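PDB 4QI8: lytic polysaccharide monooxygenase from Neurospora crassa, which probably cleaves cellulose oxidatively at its glycosidic bonds, using a copper ion, an external electron donor and oxygen or hydrogen peroxide. Local coordinates for residues A[70-75]-A[155-160]; A[103-108]-A[115-120]. All coordinates share one frame; numbering follows the deposited sequence.

Contact 1. Residues A[70-75]-A[155-160]. With CU (copper (II) ion), chain C.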
loop_
_atom_site.group_PDB
_atom_site.type_symbol
_atom_site.label_atom_id
_atom_site.label_comp_id
_atom_site.label_asym_id
_atom_site.label_seq_id
_atom_site.Cartn_x
_atom_site.Cartn_y
_atom_site.Cartn_z
ATOM N N VAL A 70 11.119 7.338 -4.535
ATOM C CA VAL A 70 11.509 6.193 -3.718
ATOM C C VAL A 70 12.982 5.874 -3.960
ATOM O O VAL A 70 13.418 5.777 -5.110
ATOM C CB VAL A 70 10.648 4.971 -4.081
ATOM C CG1 VAL A 70 11.165 3.710 -3.396
ATOM C CG2 VAL A 70 9.193 5.227 -3.722
ATOM N N TYR A 71 13.748 5.691 -2.889
ATOM C CA TYR A 71 15.172 5.414 -3.044
ATOM C C TYR A 71 15.732 4.366 -2.101
ATOM O O TYR A 71 16.895 4.022 -2.214
ATOM C CB TYR A 71 15.996 6.697 -2.943
ATOM C CG TYR A 71 15.928 7.395 -1.615
ATOM C CD1 TYR A 71 16.827 7.101 -0.591
ATOM C CD2 TYR A 71 14.955 8.346 -1.375
ATOM C CE1 TYR A 71 16.763 7.761 0.621
ATOM C CE2 TYR A 71 14.881 9.002 -0.175
ATOM C CZ TYR A 71 15.781 8.707 0.826
ATOM O OH TYR A 71 15.694 9.393 2.022
ATOM N N HIS A 72 14.937 3.850 -1.176
ATOM C CA HIS A 72 15.398 2.704 -0.393
ATOM C C HIS A 72 15.057 1.435 -1.168
ATOM O O HIS A 72 14.062 1.403 -1.901
ATOM C CB HIS A 72 14.755 2.649 0.990
ATOM C CG HIS A 72 15.049 3.833 1.858
ATOM N ND1 HIS A 72 16.333 4.214 2.185
ATOM C CD2 HIS A 72 14.225 4.683 2.516
ATOM C CE1 HIS A 72 16.278 5.259 2.997
ATOM N NE2 HIS A 72 15.014 5.568 3.209
ATOM N N PRO A 73 15.855 0.370 -0.993
ATOM C CA PRO A 73 15.572 -0.891 -1.686
ATOM C C PRO A 73 14.446 -1.660 -1.007
ATOM O O PRO A 73 14.415 -1.784 0.215
ATOM C CB PRO A 73 16.885 -1.653 -1.550
ATOM C CG PRO A 73 17.461 -1.155 -0.256
ATOM C CD PRO A 73 17.102 0.303 -0.210
ATOM N N GLY A 74 13.537 -2.192 -1.807
ATOM C CA GLY A 74 12.478 -3.031 -1.311
ATOM C C GLY A 74 11.220 -2.883 -2.137
ATOM O O GLY A 74 11.191 -2.127 -3.115
ATOM N N PRO A 75 10.170 -3.613 -1.750
ATOM C CA PRO A 75 8.967 -3.696 -2.581
ATOM C C PRO A 75 7.904 -2.636 -2.312
ATOM O O PRO A 75 7.621 -2.292 -1.163
ATOM C CB PRO A 75 8.390 -5.055 -2.194
ATOM C CG PRO A 75 8.765 -5.183 -0.758
ATOM C CD PRO A 75 10.158 -4.630 -0.682
ATOM N N GLN A 155 11.503 -0.578 7.162
ATOM C CA GLN A 155 10.949 0.777 7.156
ATOM C C GLN A 155 9.736 0.841 6.235
ATOM O O GLN A 155 9.867 0.777 5.012
ATOM C CB GLN A 155 12.014 1.774 6.681
ATOM C CG GLN A 155 13.223 1.799 7.596
ATOM C CD GLN A 155 14.303 2.772 7.171
ATOM O OE1 GLN A 155 14.206 3.446 6.133
ATOM N NE2 GLN A 155 15.360 2.833 7.971
ATOM N N PHE A 156 8.551 0.982 6.819
ATOM C CA PHE A 156 7.314 1.034 6.039
ATOM C C PHE A 156 6.891 2.485 5.795
ATOM O O PHE A 156 6.705 3.261 6.740
ATOM C CB PHE A 156 6.177 0.295 6.759
ATOM C CG PHE A 156 6.406 -1.183 6.941
ATOM C CD1 PHE A 156 7.189 -1.668 7.978
ATOM C CD2 PHE A 156 5.787 -2.089 6.099
ATOM C CE1 PHE A 156 7.369 -3.029 8.146
ATOM C CE2 PHE A 156 5.960 -3.447 6.272
ATOM C CZ PHE A 156 6.755 -3.912 7.298
ATOM N N TYR A 157 6.726 2.834 4.522
ATOM C CA TYR A 157 6.288 4.167 4.102
ATOM C C TYR A 157 4.896 3.979 3.494
ATOM O O TYR A 157 4.751 3.296 2.491
ATOM C CB TYR A 157 7.280 4.757 3.085
ATOM C CG TYR A 157 8.675 4.898 3.651
ATOM C CD1 TYR A 157 9.047 6.059 4.336
ATOM C CD2 TYR A 157 9.624 3.885 3.514
ATOM C CE1 TYR A 157 10.312 6.201 4.868
ATOM C CE2 TYR A 157 10.898 4.028 4.041
ATOM C CZ TYR A 157 11.234 5.186 4.719
ATOM O OH TYR A 157 12.485 5.368 5.265
ATOM N N ILE A 158 3.876 4.547 4.138
ATOM C CA ILE A 158 2.477 4.163 3.932
ATOM C C ILE A 158 1.575 5.376 3.749
ATOM O O ILE A 158 1.784 6.403 4.406
ATOM C CB ILE A 158 1.976 3.355 5.159
ATOM C CG1 ILE A 158 2.717 2.020 5.258
ATOM C CG2 ILE A 158 0.463 3.129 5.121
ATOM C CD1 ILE A 158 2.665 1.408 6.658
ATOM N N SER A 159 0.544 5.233 2.916
ATOM C CA SER A 159 -0.629 6.099 3.021
ATOM C C SER A 159 -1.833 5.357 2.462
ATOM O O SER A 159 -1.699 4.283 1.876
ATOM C CB SER A 159 -0.431 7.425 2.272
ATOM O OG SER A 159 -0.459 7.189 0.878
ATOM N N CYS A 160 -3.009 5.971 2.618
ATOM C CA CYS A 160 -4.253 5.429 2.086
ATOM C C CYS A 160 -5.082 6.484 1.377
ATOM O O CYS A 160 -5.339 7.551 1.921
ATOM C CB CYS A 160 -5.123 4.856 3.198
ATOM S SG CYS A 160 -4.415 3.401 3.970
HETATM CU CU CU C . 14.429 6.983 4.507
HETATM O O HOH W 1 16.568 8.253 4.193
HETATM O O HOH W 2 15.397 5.927 5.973
#

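Contact 2. Residues A[103-108]-A[115-120]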
loop_
_atom_site.group_PDB
_atom_site.type_symbol
_atom_site.label_atom_id
_atom_site.label_comp_id
_atom_site.label_asym_id
_atom_site.label_seq_id
_atom_site.Cartn_x
_atom_site.Cartn_y
_atom_site.Cartn_z
ATOM N N TYR A 103 -1.290 -5.854 -5.738
ATOM C CA TYR A 103 0.021 -5.789 -6.360
ATOM C C TYR A 103 1.086 -5.995 -5.301
ATOM O O TYR A 103 0.986 -5.439 -4.206
ATOM C CB TYR A 103 0.246 -4.420 -7.028
ATOM C CG TYR A 103 1.668 -4.226 -7.523
ATOM C CD1 TYR A 103 2.642 -3.662 -6.711
ATOM C CD2 TYR A 103 2.041 -4.622 -8.802
ATOM C CE1 TYR A 103 3.939 -3.512 -7.154
ATOM C CE2 TYR A 103 3.343 -4.472 -9.258
ATOM C CZ TYR A 103 4.287 -3.911 -8.433
ATOM O OH TYR A 103 5.585 -3.757 -8.877
ATOM N N HIS A 104 2.124 -6.749 -5.640
ATOM C CA HIS A 104 3.373 -6.668 -4.903
ATOM C C HIS A 104 4.557 -6.808 -5.838
ATOM O O HIS A 104 4.485 -7.463 -6.878
ATOM C CB HIS A 104 3.429 -7.619 -3.691
ATOM C CG HIS A 104 3.415 -9.089 -3.994
ATOM N ND1 HIS A 104 3.095 -9.993 -3.013
ATOM C CD2 HIS A 104 3.723 -9.819 -5.096
ATOM C CE1 HIS A 104 3.187 -11.218 -3.493
ATOM N NE2 HIS A 104 3.560 -11.143 -4.759
ATOM N N GLU A 105 5.646 -6.163 -5.449
ATOM C CA GLU A 105 6.846 -6.093 -6.267
ATOM C C GLU A 105 7.813 -7.223 -5.950
ATOM O O GLU A 105 8.131 -7.469 -4.790
ATOM C CB GLU A 105 7.532 -4.756 -5.997
ATOM C CG GLU A 105 8.792 -4.521 -6.803
ATOM C CD GLU A 105 9.421 -3.161 -6.535
ATOM O OE1 GLU A 105 8.760 -2.291 -5.913
ATOM O OE2 GLU A 105 10.585 -2.967 -6.961
ATOM N N GLN A 106 8.292 -7.896 -6.991
ATOM C CA GLN A 106 9.414 -8.818 -6.880
ATOM C C GLN A 106 10.679 -8.146 -7.389
ATOM O O GLN A 106 10.647 -7.478 -8.417
ATOM C CB GLN A 106 9.152 -10.077 -7.704
ATOM C CG GLN A 106 8.308 -11.101 -6.983
ATOM C CD GLN A 106 9.124 -11.907 -5.991
ATOM O OE1 GLN A 106 9.992 -12.690 -6.384
ATOM N NE2 GLN A 106 8.849 -11.729 -4.703
ATOM N N PRO A 107 11.807 -8.343 -6.696
ATOM C CA PRO A 107 13.075 -7.827 -7.205
ATOM C C PRO A 107 13.591 -8.667 -8.355
ATOM O O PRO A 107 13.127 -9.788 -8.568
ATOM C CB PRO A 107 14.009 -7.992 -6.011
ATOM C CG PRO A 107 13.493 -9.220 -5.315
ATOM C CD PRO A 107 11.995 -9.181 -5.499
ATOM N N THR A 108 14.545 -8.111 -9.081
ATOM C CA THR A 108 15.357 -8.875 -9.995
ATOM C C THR A 108 16.520 -9.463 -9.201
ATOM O O THR A 108 17.137 -8.780 -8.375
ATOM C CB THR A 108 15.861 -7.971 -11.122
ATOM O OG1 THR A 108 14.747 -7.455 -11.857
ATOM C CG2 THR A 108 16.806 -8.712 -12.050
ATOM N N TRP A 115 15.518 -3.322 -7.609
ATOM C CA TRP A 115 14.102 -3.059 -7.444
ATOM C C TRP A 115 13.662 -2.016 -8.452
ATOM O O TRP A 115 14.235 -0.927 -8.517
ATOM C CB TRP A 115 13.841 -2.563 -6.021
ATOM C CG TRP A 115 14.358 -3.503 -4.954
ATOM C CD1 TRP A 115 15.613 -3.517 -4.415
ATOM C CD2 TRP A 115 13.626 -4.554 -4.295
ATOM N NE1 TRP A 115 15.708 -4.513 -3.466
ATOM C CE2 TRP A 115 14.505 -5.164 -3.378
ATOM C CE3 TRP A 115 12.318 -5.042 -4.403
ATOM C CZ2 TRP A 115 14.117 -6.234 -2.572
ATOM C CZ3 TRP A 115 11.936 -6.106 -3.604
ATOM C CH2 TRP A 115 12.826 -6.678 -2.684
ATOM N N SER A 116 12.635 -2.336 -9.232
ATOM C CA SER A 116 12.110 -1.396 -10.208
ATOM C C SER A 116 11.531 -0.155 -9.548
ATOM O O SER A 116 11.396 0.865 -10.210
ATOM C CB SER A 116 11.045 -2.053 -11.082
ATOM O OG SER A 116 9.916 -2.416 -10.308
ATOM N N SER A 117 11.201 -0.220 -8.263
ATOM C CA SER A 117 10.684 0.963 -7.582
ATOM C C SER A 117 11.769 2.010 -7.344
ATOM O O SER A 117 11.453 3.171 -7.059
ATOM C CB SER A 117 10.010 0.580 -6.263
ATOM O OG SER A 117 10.893 -0.149 -5.436
ATOM N N ASN A 118 13.041 1.626 -7.483
ATOM C CA ASN A 118 14.137 2.554 -7.247
ATOM C C ASN A 118 14.085 3.723 -8.211
ATOM O O ASN A 118 14.077 3.535 -9.437
ATOM C CB ASN A 118 15.478 1.852 -7.430
ATOM C CG ASN A 118 16.631 2.648 -6.872
ATOM O OD1 ASN A 118 16.453 3.487 -5.982
ATOM N ND2 ASN A 118 17.828 2.391 -7.390
ATOM N N GLY A 119 14.057 4.927 -7.644
ATOM C CA GLY A 119 14.069 6.149 -8.420
ATOM C C GLY A 119 12.725 6.552 -8.976
ATOM O O GLY A 119 12.638 7.540 -9.707
ATOM N N LYS A 120 11.674 5.812 -8.643
ATOM C CA LYS A 120 10.346 6.142 -9.153
ATOM C C LYS A 120 9.644 7.177 -8.286
ATOM O O LYS A 120 9.708 7.128 -7.051
ATOM C CB LYS A 120 9.472 4.895 -9.275
ATOM C CG LYS A 120 10.012 3.836 -10.222
ATOM C CD LYS A 120 10.116 4.322 -11.661
ATOM C CE LYS A 120 10.381 3.164 -12.615
ATOM N NZ LYS A 120 11.704 2.520 -12.416
HETATM O O HOH W 3 11.592 -4.928 -8.541
#

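Contact 1. Residues A[70-75]-A[155-160]
His72 and Tyr157 meet at a copper ion. His72 binds it through NE2, 2.0 Å from the copper, and Tyr157 OH makes a longer bond to the same metal, at 2.6 Å. Water 2, at 2.0 Å from the copper, and the more distant water 1 bind too. The two rings are nearly parallel, planes at 21°, but slid so far apart that they scarcely overlap; CE2 of Tyr157 touches CD2 of His72 at 3.7 Å. His1, the N-terminal residue, supplies its amino N and, as in the AA9 family, its side chain; with His72 it forms the histidine brace, set in an immunoglobulin-like beta sandwich with His72 in the loop between strands 61-67 and 76-82 and Tyr157 on strand 155-166. Behind this shell stands Gln155, on the same side of the strand as Tyr157, which probably helps bind O2. Its chain runs extended beyond CG (chi2 -180°), bringing OE1 over one face of the His72 imidazole, the amide almost perpendicular to the ring. OE1 also takes a 2.7 Å hydrogen bond from Tyr157 OH, well above the carbonyl plane. Tyr71 lies on the opposite imidazole face, its OH hydrogen-bonded to water 1, 2.6 Å away, and to His1 N.

Contact 2. Residues A[103-108]-A[115-120]
Glu105 OE2 is gripped from several directions. Ser117 N donates to it at 3.1 Å with an N-H...O angle of 153°, coming from above the carboxylate plane, and water 3 donates a second bond at 2.7 Å to the same OE2. That water also donates to Gln106 O and accepts from Ser116 N, 2.9 Å from its oxygen, so it bridges the two backbones. The hydroxyls of Ser116 and Ser117 lie close by, but their bonds to the carboxylate are weak and unsettled. With CG opposite the backbone N (chi1 -179°) and the rest of the chain extended, Glu105 carries its carboxylate straight across to residues 116-117. These sit in the type I turn from Trp115 to Asn118, which follows the two-stranded hairpin of 108-109 and 113-114 and leads into a type II turn. The other carboxylate oxygen, OE1, accepts from Met76 N on strand 76-82. On the apolar side Pro107 CB stands 3.5 Å from the centroid of the six-membered ring of Trp115, a CH-pi contact almost exactly on the ring normal. OE2 of Glu105 meets the same indole in plane at its edge, 3.7 Å from CE3, while Tyr204 packs against it edge-to-face.

Contact 2 is nested within the loop that contact 1 closes: the chain passes through 70-75, 103-108 and 115-120 before reaching 155-160. Their centres are 10 Å apart, and both reach the six-stranded sheet, contact 1 through strand 155-166 and contact 2 through strand 99-104. They also touch directly. Val70 probably forms backbone hydrogen bonds with Gly119 and Lys120, while Gly74 packs against Trp115. The turns at 115-120 thus back the loop that carries His72, though the Ser117 side chain remains about 13 Å from the copper. These bonds and this packing join the two loops, which probably helps hold the His72 loop in place.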